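Local atomic coordinates of pyridoxamine 5-phosphate-dependent dehydrase (Escherichia coli, PDB entry 3B8X), a protein that catalyses the pyridoxal phosphate-dependent removal of the C3'-hydroxyl from GDP-4-keto-6-deoxy-D-mannose on the way to the O-antigen sugar L-colitose. Residues 160-165 / 182-187; 57-62 / 90-95; 23-28 / 254-259. The protein carries 1 engineered substitution. One frame throughout, in Å; residues are numbered along the deposited sequence.

Contact 1: 160-165 / 182-187; sequences EDNCES and GTFSSF. With G4M ([(2R,3S,4R,5R)-5-(2-amino-6-oxo-1,6-dihydro-9H-purin-9-yl)-3,4-dihydroxytetrahydrofuran-2-yl]methyl (2R,3S,4S,5S,6R)-3,4-dihydroxy-5-[({3-hydroxy-2-methyl-5-[(phosphonooxy)methyl]pyridin-4-yl}methyl)amino]-6-methyltetrahydro-2H-pyran-2-yl dihydrogen diphosphate), chain O.
Strands 157-161 and 181-185 run side by side in parallel, and the packing is tightest around T183 and C163. E160 pairs with G182 and D161 with T183; T183 N donates to E160 O at 3.1 Å, coming from above the carbonyl plane. T183 has the most surface buried. Its OG1, set between its own backbone N and carbonyl carbon (chi1 58°), sits 3.2 Å from D161 CA and bonds to N62. D161 carries its carboxylate anti to the backbone N (chi1 167°). OD1 of D161 accepts from C163 N at 3.0 Å, almost along the C-O axis, and this Asx turn steadies the group while D161 OD2 lies 2.7 Å from G4M's pyridine nitrogen N1L. T93 OG1 and N62 ND2 bond to OD2. An aspartate in this place marks fold type I PLP enzymes and probably keeps the pyridine protonated. C163 SG rests 3.6 Å from F184 C. Past the two paired residues the regular pairing gives way, and a water donates to N162 O and accepts from S185 N. This looser end, still buried, is closed by G4M: S185 OG donates to phosphate OP2 at 2.7 Å, and OE2 of E164, which does not touch 182-187, receives O3L at a very short 2.4 Å. Strand 129-135 flanks 157-161, strand 198-202 flanks 181-185, and helix 58-68 packs on T183 through A61 and M65.

Contact 2: 57-62 / 90-95; sequences SGSTAN and WSTTYY. With G4M ([(2R,3S,4R,5R)-5-(2-amino-6-oxo-1,6-dihydro-9H-purin-9-yl)-3,4-dihydroxytetrahydrofuran-2-yl]methyl (2R,3S,4S,5S,6R)-3,4-dihydroxy-5-[({3-hydroxy-2-methyl-5-[(phosphonooxy)methyl]pyridin-4-yl}methyl)amino]-6-methyltetrahydro-2H-pyran-2-yl dihydrogen diphosphate), chain O.
T92, N62 and S59 carry this contact between the first turns of helices 58-68 and 91-99, whose short segments run 23° apart with axes 8.9 Å from each other. T92 reaches across with OG1 held between its backbone N and carbonyl carbon (chi1 65°) and donates to S59 OG at 2.7 Å. S59 OG, lying beside its own backbone N, in turn donates to phosphate oxygen OP1 of G4M, 2.5 Å away. One turn later N62 points its amide at the same threonine: N62 ND2 meets T92 O at 3.2 Å from well above the carbonyl plane, yet close to the plane of its own amide. N62 OD1 is hydrogen-bonded to T183 OG1, and ND2 also bonds to D161 OD2. The phosphate is gripped further by G58 N (to OP2, 2.8 Å) and S59 N (to OP1), at a helix start closed by a capping box of S57 and T60. Against the cofactor lies W90, its indole face over the pyridine and the linking N4A. The chain of donors from T92 through S59 to OP1, aimed at a phosphate beside a helix N terminus, would favour its fully ionised form.

Contact 3: 23-28 / 254-259; sequences SVLDSK and LEMSGA. With G4M ([(2R,3S,4R,5R)-5-(2-amino-6-oxo-1,6-dihydro-9H-purin-9-yl)-3,4-dihydroxytetrahydrofuran-2-yl]methyl (2R,3S,4S,5S,6R)-3,4-dihydroxy-5-[({3-hydroxy-2-methyl-5-[(phosphonooxy)methyl]pyridin-4-yl}methyl)amino]-6-methyltetrahydro-2H-pyran-2-yl dihydrogen diphosphate), chain G.
V24 is the bump here. Its two methyls push from helix 15-27 into a shallow hollow on the first turn of helix 255-286, bounded by E255, M256 and A259. The branches divide the work: V24 CG2 sits 3.7 Å from A259 CB, while CG1, anti to the backbone N (chi1 178°), lies 3.9 Å from M256 CG and 4.1 Å from E255 CG. Of its side chain, E255 offers CB and CG to the wall; bent at chi2 (80°), it carries its carboxylate to the backbone N atoms of G33, Y35 and V36. M256 is the second bump, an extended chain that crosses V24 obliquely and lays its CE 3.7 Å from L25 CD2. This is plain apolar helix packing, no hydrogen bond crossing it, with the axes of the short segments 10.0 Å apart and 143° between their directions. It joins the N-terminal helix of this aminotransferase fold to the long helix that follows seven of the eight strands of the large sheet. The contact reaches the dimer interface: M256 meets M256 of the second subunit, and L25 meets I21 of that subunit. Helix 15-27 stops at K28, which has positive phi; S27 OG donates to V24 O at 2.6 Å, on an in-plane lone pair. K28 O accepts a hydrogen bond from guanine N1 at 2.7 Å, in a G4M whose phosphate is held by the second subunit.

From the N terminus, helix 15-27 comes first, and its end at 23-28 waits longest for a partner: contact 3 closes only when helix 255-286 begins, more than 220 residues on. The other two contacts both fall within that span, one after the other. Contact 2 closes a short loop that holds the rest of helix 58-68 and strand 82-86; contact 1 then closes a shorter one between two strands of the large sheet. Centres about 9 Å apart, contacts 1 and 2 touch and share one G4M, fastening helices to sheet. Contact 3 lies about 23 and 25 Å from them, centre to centre, and beside it K28 O bonds to the other G4M.

Contact 1: 160-165 / 182-187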
# COMPACT_ATOMS: atom_id res chain seq x y z
N GLU B 160 4.74 -12.28 -14.41
CA GLU B 160 5.71 -11.33 -14.96
C GLU B 160 5.64 -10.10 -14.10
O GLU B 160 4.55 -9.67 -13.73
CB GLU B 160 5.27 -10.83 -16.33
CG GLU B 160 5.60 -11.72 -17.51
CD GLU B 160 4.98 -11.20 -18.79
OE1 GLU B 160 5.60 -10.36 -19.48
OE2 GLU B 160 3.83 -11.57 -19.10
N ASP B 161 6.79 -9.54 -13.77
CA ASP B 161 6.81 -8.26 -13.09
C ASP B 161 7.15 -7.39 -14.32
O ASP B 161 8.25 -7.50 -14.85
CB ASP B 161 7.92 -8.19 -12.02
CG ASP B 161 8.16 -6.74 -11.52
OD1 ASP B 161 7.75 -5.83 -12.28
OD2 ASP B 161 8.73 -6.51 -10.40
N ASN B 162 6.17 -6.67 -14.85
CA ASN B 162 6.38 -5.81 -15.99
C ASN B 162 6.43 -4.31 -15.69
O ASN B 162 6.18 -3.48 -16.55
CB ASN B 162 5.31 -6.02 -17.07
CG ASN B 162 5.85 -5.68 -18.50
OD1 ASN B 162 6.97 -6.04 -18.86
ND2 ASN B 162 5.03 -5.01 -19.30
N CYS B 163 6.91 -3.98 -14.51
CA CYS B 163 6.98 -2.60 -14.11
C CYS B 163 8.01 -1.76 -14.86
O CYS B 163 7.93 -0.53 -14.79
CB CYS B 163 7.16 -2.54 -12.58
SG CYS B 163 5.70 -3.10 -11.64
N GLU B 164 8.97 -2.38 -15.56
CA GLU B 164 9.97 -1.59 -16.27
C GLU B 164 9.78 -1.71 -17.75
O GLU B 164 10.49 -1.05 -18.51
CB GLU B 164 11.41 -2.00 -15.93
CG GLU B 164 11.69 -1.96 -14.43
CD GLU B 164 13.08 -2.43 -14.04
OE1 GLU B 164 13.90 -2.72 -14.93
OE2 GLU B 164 13.34 -2.53 -12.82
N SER B 165 8.84 -2.55 -18.18
CA SER B 165 8.68 -2.77 -19.60
C SER B 165 7.29 -2.58 -20.18
O SER B 165 6.91 -3.31 -21.10
CB SER B 165 9.28 -4.12 -20.05
OG SER B 165 10.55 -4.30 -19.44
N GLY B 182 0.40 -10.22 -14.65
CA GLY B 182 1.43 -9.32 -15.05
C GLY B 182 1.29 -7.99 -14.33
O GLY B 182 0.21 -7.42 -14.26
N THR B 183 2.40 -7.46 -13.84
CA THR B 183 2.32 -6.18 -13.13
C THR B 183 2.92 -5.01 -13.90
O THR B 183 3.86 -5.19 -14.66
CB THR B 183 2.94 -6.26 -11.71
OG1 THR B 183 4.33 -6.66 -11.78
CG2 THR B 183 2.13 -7.19 -10.78
N PHE B 184 2.34 -3.82 -13.72
CA PHE B 184 2.87 -2.61 -14.34
C PHE B 184 2.97 -1.51 -13.29
O PHE B 184 2.33 -1.57 -12.22
CB PHE B 184 2.00 -2.09 -15.48
CG PHE B 184 1.80 -3.06 -16.58
CD1 PHE B 184 1.08 -4.21 -16.36
CD2 PHE B 184 2.22 -2.75 -17.87
CE1 PHE B 184 0.82 -5.09 -17.38
CE2 PHE B 184 1.93 -3.64 -18.94
CZ PHE B 184 1.25 -4.83 -18.67
N SER B 185 3.80 -0.51 -13.57
CA SER B 185 3.93 0.65 -12.68
C SER B 185 3.67 1.90 -13.50
O SER B 185 4.01 1.97 -14.69
CB SER B 185 5.34 0.76 -12.09
OG SER B 185 5.62 2.08 -11.58
N SER B 186 3.05 2.89 -12.87
CA SER B 186 2.88 4.19 -13.55
C SER B 186 3.53 5.28 -12.68
O SER B 186 2.96 6.37 -12.47
CB SER B 186 1.42 4.50 -13.94
OG SER B 186 0.51 4.20 -12.89
N PHE B 187 4.70 4.96 -12.12
CA PHE B 187 5.44 5.97 -11.35
C PHE B 187 5.96 7.06 -12.30
O PHE B 187 6.05 6.83 -13.50
CB PHE B 187 6.60 5.37 -10.53
CG PHE B 187 7.39 6.41 -9.76
CD1 PHE B 187 6.77 7.16 -8.77
CD2 PHE B 187 8.71 6.70 -10.09
CE1 PHE B 187 7.46 8.16 -8.12
CE2 PHE B 187 9.43 7.68 -9.40
CZ PHE B 187 8.78 8.42 -8.43
OP3 G4M O . 7.87 2.21 -8.12
PL G4M O . 6.66 1.19 -8.13
OP1 G4M O . 6.17 0.77 -6.64
OP2 G4M O . 5.42 1.86 -8.91
OP4 G4M O . 7.07 -0.11 -9.01
C5B G4M O . 7.93 -0.90 -8.24
C5L G4M O . 8.72 -1.74 -9.17
C6L G4M O . 8.42 -3.09 -9.29
N1L G4M O . 9.15 -3.85 -10.07
C2L G4M O . 10.18 -3.40 -10.76
C2A G4M O . 11.01 -4.35 -11.59
C3L G4M O . 10.54 -2.06 -10.74
O3L G4M O . 11.65 -1.68 -11.42
C4L G4M O . 9.75 -1.18 -9.93
C4A G4M O . 10.05 0.19 -9.83
N4A G4M O . 11.11 0.66 -10.41
C4G G4M O . 11.34 2.06 -10.39
C5G G4M O . 12.82 2.38 -10.36
C6G G4M O . 13.56 1.62 -11.45
O5G G4M O . 12.82 3.76 -10.71
C3G G4M O . 10.71 2.72 -9.15
O3G G4M O . 9.54 3.41 -9.57
C2G G4M O . 11.70 3.77 -8.56
O2G G4M O . 11.05 4.67 -7.65
C1G G4M O . 12.33 4.59 -9.66
O1G G4M O . 13.52 5.14 -9.10
P2 G4M O . 13.95 6.62 -9.50
O3P G4M O . 13.87 6.80 -11.10
O4P G4M O . 15.51 6.79 -9.11
OPP G4M O . 12.90 7.53 -8.68
P G4M O . 13.28 9.09 -8.67
O1P G4M O . 14.75 9.55 -8.18
O2P G4M O . 12.19 9.62 -7.64
O5' G4M O . 12.78 9.76 -10.01
C5' G4M O . 13.80 9.75 -10.99
C4' G4M O . 13.92 11.16 -11.53
O4' G4M O . 12.59 11.73 -11.72
C3' G4M O . 14.64 12.07 -10.50
O3' G4M O . 15.35 13.04 -11.25
C2' G4M O . 13.47 12.69 -9.71
O2' G4M O . 13.88 13.98 -9.23
C1' G4M O . 12.45 12.86 -10.82
N9 G4M O . 11.09 12.93 -10.30
C8 G4M O . 10.42 11.93 -9.67
N7 G4M O . 9.21 12.36 -9.39
C4 G4M O . 10.25 14.01 -10.43
C5 G4M O . 9.02 13.64 -9.83
C6 G4M O . 7.93 14.59 -9.83
O6 G4M O . 6.83 14.35 -9.36
N3 G4M O . 10.39 15.23 -10.95
C2 G4M O . 9.39 16.09 -10.93
N1 G4M O . 8.17 15.80 -10.38
N2 G4M O . 9.57 17.33 -11.45
O HOH W 1 4.93 -0.87 -16.23

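Contact 2: 57-62 / 90-95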
# COMPACT_ATOMS: atom_id res chain seq x y z
N SER B 57 0.54 1.32 -6.51
CA SER B 57 1.89 1.41 -7.09
C SER B 57 2.24 0.06 -7.71
O SER B 57 1.49 -0.92 -7.55
CB SER B 57 2.97 1.78 -6.05
OG SER B 57 3.02 0.77 -5.05
N GLY B 58 3.32 0.02 -8.48
CA GLY B 58 3.74 -1.25 -9.07
C GLY B 58 4.18 -2.19 -7.92
O GLY B 58 4.11 -3.40 -8.06
N SER B 59 4.62 -1.63 -6.79
CA SER B 59 5.00 -2.47 -5.65
C SER B 59 3.77 -3.15 -5.03
O SER B 59 3.80 -4.34 -4.72
CB SER B 59 5.75 -1.67 -4.56
OG SER B 59 6.93 -1.06 -5.06
N THR B 60 2.68 -2.40 -4.83
CA THR B 60 1.48 -3.01 -4.32
C THR B 60 0.86 -3.88 -5.42
O THR B 60 0.05 -4.77 -5.15
CB THR B 60 0.51 -1.93 -3.73
OG1 THR B 60 0.13 -0.98 -4.74
CG2 THR B 60 1.15 -1.24 -2.56
N ALA B 61 1.22 -3.67 -6.67
CA ALA B 61 0.65 -4.61 -7.66
C ALA B 61 1.32 -6.01 -7.54
O ALA B 61 0.66 -7.07 -7.52
CB ALA B 61 0.82 -4.02 -9.11
N ASN B 62 2.62 -6.00 -7.32
CA ASN B 62 3.33 -7.24 -7.09
C ASN B 62 2.85 -7.87 -5.79
O ASN B 62 2.75 -9.09 -5.70
CB ASN B 62 4.84 -6.95 -6.94
CG ASN B 62 5.56 -6.81 -8.24
OD1 ASN B 62 5.02 -7.12 -9.30
ND2 ASN B 62 6.82 -6.37 -8.18
N TRP B 90 13.92 -5.41 -9.04
CA TRP B 90 13.59 -4.37 -8.08
C TRP B 90 13.30 -5.01 -6.72
O TRP B 90 12.91 -6.17 -6.63
CB TRP B 90 12.43 -3.49 -8.60
CG TRP B 90 12.14 -2.29 -7.73
CD1 TRP B 90 11.09 -2.14 -6.88
CD2 TRP B 90 12.93 -1.09 -7.64
NE1 TRP B 90 11.17 -0.89 -6.26
CE2 TRP B 90 12.32 -0.27 -6.66
CE3 TRP B 90 14.12 -0.65 -8.25
CZ2 TRP B 90 12.83 0.98 -6.32
CZ3 TRP B 90 14.66 0.59 -7.88
CH2 TRP B 90 13.99 1.40 -6.95
N SER B 91 13.52 -4.26 -5.66
CA SER B 91 13.39 -4.78 -4.31
C SER B 91 12.02 -5.40 -4.06
O SER B 91 11.88 -6.50 -3.50
CB SER B 91 13.66 -3.63 -3.32
OG SER B 91 12.65 -2.63 -3.43
N THR B 92 11.00 -4.66 -4.46
CA THR B 92 9.61 -5.10 -4.31
C THR B 92 9.17 -6.20 -5.27
O THR B 92 8.04 -6.65 -5.19
CB THR B 92 8.59 -3.94 -4.19
OG1 THR B 92 8.56 -3.20 -5.42
CG2 THR B 92 8.90 -3.02 -3.02
N THR B 93 10.06 -6.66 -6.14
CA THR B 93 9.81 -7.89 -6.89
C THR B 93 9.99 -9.02 -5.83
O THR B 93 9.18 -9.96 -5.72
CB THR B 93 10.86 -8.14 -7.95
OG1 THR B 93 10.87 -7.04 -8.86
CG2 THR B 93 10.45 -9.39 -8.74
N TYR B 94 11.02 -8.86 -5.00
CA TYR B 94 11.36 -9.86 -3.97
C TYR B 94 10.58 -9.95 -2.63
O TYR B 94 10.34 -11.05 -2.10
CB TYR B 94 12.85 -9.70 -3.65
CG TYR B 94 13.71 -9.81 -4.88
CD1 TYR B 94 13.76 -10.99 -5.61
CD2 TYR B 94 14.45 -8.72 -5.31
CE1 TYR B 94 14.52 -11.05 -6.77
CE2 TYR B 94 15.25 -8.78 -6.43
CZ TYR B 94 15.30 -9.96 -7.14
OH TYR B 94 16.08 -10.00 -8.28
N TYR B 95 10.25 -8.80 -2.05
CA TYR B 95 9.65 -8.79 -0.70
C TYR B 95 8.37 -9.60 -0.53
O TYR B 95 8.20 -10.28 0.49
CB TYR B 95 9.50 -7.37 -0.14
CG TYR B 95 10.77 -6.48 -0.09
CD1 TYR B 95 12.06 -6.99 0.13
CD2 TYR B 95 10.66 -5.11 -0.30
CE1 TYR B 95 13.18 -6.14 0.18
CE2 TYR B 95 11.75 -4.27 -0.24
CZ TYR B 95 13.00 -4.79 -0.02
OH TYR B 95 14.06 -3.90 0.09
OP3 G4M O . 7.87 2.21 -8.12
PL G4M O . 6.66 1.19 -8.13
OP1 G4M O . 6.17 0.77 -6.64
OP2 G4M O . 5.42 1.86 -8.91
OP4 G4M O . 7.07 -0.11 -9.01
C5B G4M O . 7.93 -0.90 -8.24
C5L G4M O . 8.72 -1.74 -9.17
C6L G4M O . 8.42 -3.09 -9.29
N1L G4M O . 9.15 -3.85 -10.07
C2L G4M O . 10.18 -3.40 -10.76
C2A G4M O . 11.01 -4.35 -11.59
C3L G4M O . 10.54 -2.06 -10.74
O3L G4M O . 11.65 -1.68 -11.42
C4L G4M O . 9.75 -1.18 -9.93
C4A G4M O . 10.05 0.19 -9.83
N4A G4M O . 11.11 0.66 -10.41
C4G G4M O . 11.34 2.06 -10.39
C5G G4M O . 12.82 2.38 -10.36
C6G G4M O . 13.56 1.62 -11.45
O5G G4M O . 12.82 3.76 -10.71
C3G G4M O . 10.71 2.72 -9.15
O3G G4M O . 9.54 3.41 -9.57
C2G G4M O . 11.70 3.77 -8.56
O2G G4M O . 11.05 4.67 -7.65
C1G G4M O . 12.33 4.59 -9.66
O1G G4M O . 13.52 5.14 -9.10
P2 G4M O . 13.95 6.62 -9.50
O3P G4M O . 13.87 6.80 -11.10
O4P G4M O . 15.51 6.79 -9.11
OPP G4M O . 12.90 7.53 -8.68
P G4M O . 13.28 9.09 -8.67
O1P G4M O . 14.75 9.55 -8.18
O2P G4M O . 12.19 9.62 -7.64
O5' G4M O . 12.78 9.76 -10.01
C5' G4M O . 13.80 9.75 -10.99
C4' G4M O . 13.92 11.16 -11.53
O4' G4M O . 12.59 11.73 -11.72
C3' G4M O . 14.64 12.07 -10.50
O3' G4M O . 15.35 13.04 -11.25
C2' G4M O . 13.47 12.69 -9.71
O2' G4M O . 13.88 13.98 -9.23
C1' G4M O . 12.45 12.86 -10.82
N9 G4M O . 11.09 12.93 -10.30
C8 G4M O . 10.42 11.93 -9.67
N7 G4M O . 9.21 12.36 -9.39
C4 G4M O . 10.25 14.01 -10.43
C5 G4M O . 9.02 13.64 -9.83
C6 G4M O . 7.93 14.59 -9.83
O6 G4M O . 6.83 14.35 -9.36
N3 G4M O . 10.39 15.23 -10.95
C2 G4M O . 9.39 16.09 -10.93
N1 G4M O . 8.17 15.80 -10.38
N2 G4M O . 9.57 17.33 -11.45

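Contact 3: 23-28 / 254-259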
# COMPACT_ATOMS: atom_id res chain seq x y z
N SER B 23 -11.16 17.75 -13.94
CA SER B 23 -12.41 17.03 -13.99
C SER B 23 -12.68 16.25 -12.72
O SER B 23 -13.82 16.19 -12.28
CB SER B 23 -12.48 16.14 -15.23
OG SER B 23 -11.40 16.43 -16.11
N VAL B 24 -11.65 15.66 -12.11
CA VAL B 24 -11.90 14.97 -10.84
C VAL B 24 -12.22 16.02 -9.75
O VAL B 24 -13.15 15.89 -8.96
CB VAL B 24 -10.70 14.12 -10.40
CG1 VAL B 24 -10.95 13.45 -9.01
CG2 VAL B 24 -10.41 13.12 -11.46
N LEU B 25 -11.44 17.09 -9.73
CA LEU B 25 -11.66 18.15 -8.77
C LEU B 25 -13.07 18.67 -8.91
O LEU B 25 -13.78 18.78 -7.94
CB LEU B 25 -10.66 19.27 -9.06
CG LEU B 25 -9.22 18.91 -8.71
CD1 LEU B 25 -8.28 19.93 -9.25
CD2 LEU B 25 -9.06 18.81 -7.17
N ASP B 26 -13.49 19.01 -10.11
CA ASP B 26 -14.84 19.54 -10.27
C ASP B 26 -15.86 18.56 -9.74
O ASP B 26 -16.83 18.96 -9.14
CB ASP B 26 -15.15 19.83 -11.73
CG ASP B 26 -14.31 20.95 -12.29
OD1 ASP B 26 -13.68 21.68 -11.48
OD2 ASP B 26 -14.25 21.10 -13.54
N SER B 27 -15.64 17.27 -9.95
CA SER B 27 -16.61 16.26 -9.50
C SER B 27 -16.75 16.08 -7.99
O SER B 27 -17.74 15.57 -7.49
CB SER B 27 -16.28 14.90 -10.13
OG SER B 27 -15.18 14.30 -9.45
N LYS B 28 -15.68 16.37 -7.28
CA LYS B 28 -15.68 16.17 -5.85
C LYS B 28 -15.66 14.72 -5.35
O LYS B 28 -15.82 14.45 -4.16
CB LYS B 28 -16.68 17.09 -5.18
CG LYS B 28 -16.29 18.58 -5.32
CD LYS B 28 -17.38 19.46 -4.72
CE LYS B 28 -17.20 20.93 -5.09
NZ LYS B 28 -18.35 21.80 -4.68
N LEU B 254 -5.84 6.52 -6.36
CA LEU B 254 -6.73 7.68 -6.25
C LEU B 254 -7.51 7.87 -7.54
O LEU B 254 -7.04 7.50 -8.61
CB LEU B 254 -5.92 8.93 -5.97
CG LEU B 254 -5.33 8.91 -4.55
CD1 LEU B 254 -4.47 10.12 -4.33
CD2 LEU B 254 -6.44 8.81 -3.53
N GLU B 255 -8.69 8.49 -7.46
CA GLU B 255 -9.44 8.74 -8.69
C GLU B 255 -8.65 9.61 -9.71
O GLU B 255 -8.76 9.47 -10.94
CB GLU B 255 -10.78 9.38 -8.34
CG GLU B 255 -11.63 9.48 -9.53
CD GLU B 255 -12.37 8.20 -9.93
OE1 GLU B 255 -11.85 7.05 -9.84
OE2 GLU B 255 -13.50 8.37 -10.41
N MET B 256 -7.82 10.51 -9.19
CA MET B 256 -7.02 11.36 -10.03
C MET B 256 -6.04 10.53 -10.84
O MET B 256 -5.78 10.84 -12.01
CB MET B 256 -6.22 12.35 -9.18
CG MET B 256 -7.01 13.59 -8.84
SD MET B 256 -5.88 14.47 -7.78
CE MET B 256 -6.82 15.84 -7.16
N SER B 257 -5.47 9.51 -10.20
CA SER B 257 -4.50 8.68 -10.91
C SER B 257 -5.13 7.98 -12.11
O SER B 257 -4.51 7.82 -13.15
CB SER B 257 -3.82 7.69 -10.00
OG SER B 257 -2.90 8.38 -9.17
N GLY B 258 -6.36 7.52 -11.94
CA GLY B 258 -7.07 6.84 -13.01
C GLY B 258 -7.39 7.85 -14.13
O GLY B 258 -7.22 7.55 -15.30
N ALA B 259 -7.73 9.08 -13.79
CA ALA B 259 -8.04 10.07 -14.82
C ALA B 259 -6.82 10.40 -15.64
O ALA B 259 -6.88 10.43 -16.87
CB ALA B 259 -8.68 11.33 -14.24
OP3 G4M G . -9.84 3.38 5.44
PL G4M G . -8.29 3.46 5.84
OP1 G4M G . -7.42 2.45 5.01
OP2 G4M G . -7.69 4.94 5.71
OP4 G4M G . -8.11 3.16 7.41
C5B G4M G . -8.36 1.80 7.71
C5L G4M G . -8.90 1.66 9.13
C6L G4M G . -8.14 1.06 10.12
N1L G4M G . -8.58 0.89 11.38
C2L G4M G . -9.82 1.19 11.72
C2A G4M G . -10.26 0.88 13.14
C3L G4M G . -10.68 1.79 10.77
O3L G4M G . -11.96 2.10 11.10
C4L G4M G . -10.21 2.04 9.45
C4A G4M G . -11.06 2.57 8.47
N4A G4M G . -12.31 2.90 8.79
C4G G4M G . -13.12 3.56 7.89
C5G G4M G . -14.56 3.06 7.95
C6G G4M G . -15.06 3.16 9.39
O5G G4M G . -15.36 3.92 7.13
C3G G4M G . -12.59 3.47 6.44
O3G G4M G . -12.15 4.78 6.03
C2G G4M G . -13.71 2.93 5.51
O2G G4M G . -13.30 3.02 4.13
C1G G4M G . -15.07 3.64 5.74
O1G G4M G . -16.14 2.82 5.23
P2 G4M G . -17.05 3.91 4.49
O3P G4M G . -17.49 5.10 5.48
O4P G4M G . -18.38 3.14 4.03
OPP G4M G . -16.20 4.50 3.25
P G4M G . -17.21 4.91 2.05
O1P G4M G . -18.63 4.16 2.08
O2P G4M G . -16.46 4.50 0.68
O5' G4M G . -17.41 6.53 2.00
C5' G4M G . -18.18 6.99 3.11
C4' G4M G . -19.22 8.02 2.64
O4' G4M G . -18.58 9.20 2.08
C3' G4M G . -20.11 7.41 1.51
O3' G4M G . -21.46 7.89 1.59
C2' G4M G . -19.41 7.88 0.22
O2' G4M G . -20.36 8.11 -0.83
C1' G4M G . -18.80 9.22 0.65
N9 G4M G . -17.55 9.47 -0.06
C8 G4M G . -16.42 8.70 0.01
N7 G4M G . -15.51 9.24 -0.76
C4 G4M G . -17.34 10.50 -0.91
C5 G4M G . -16.02 10.37 -1.35
C6 G4M G . -15.51 11.35 -2.24
O6 G4M G . -14.37 11.31 -2.64
N3 G4M G . -18.08 11.52 -1.32
C2 G4M G . -17.60 12.41 -2.15
N1 G4M G . -16.33 12.35 -2.62
N2 G4M G . -18.40 13.45 -2.55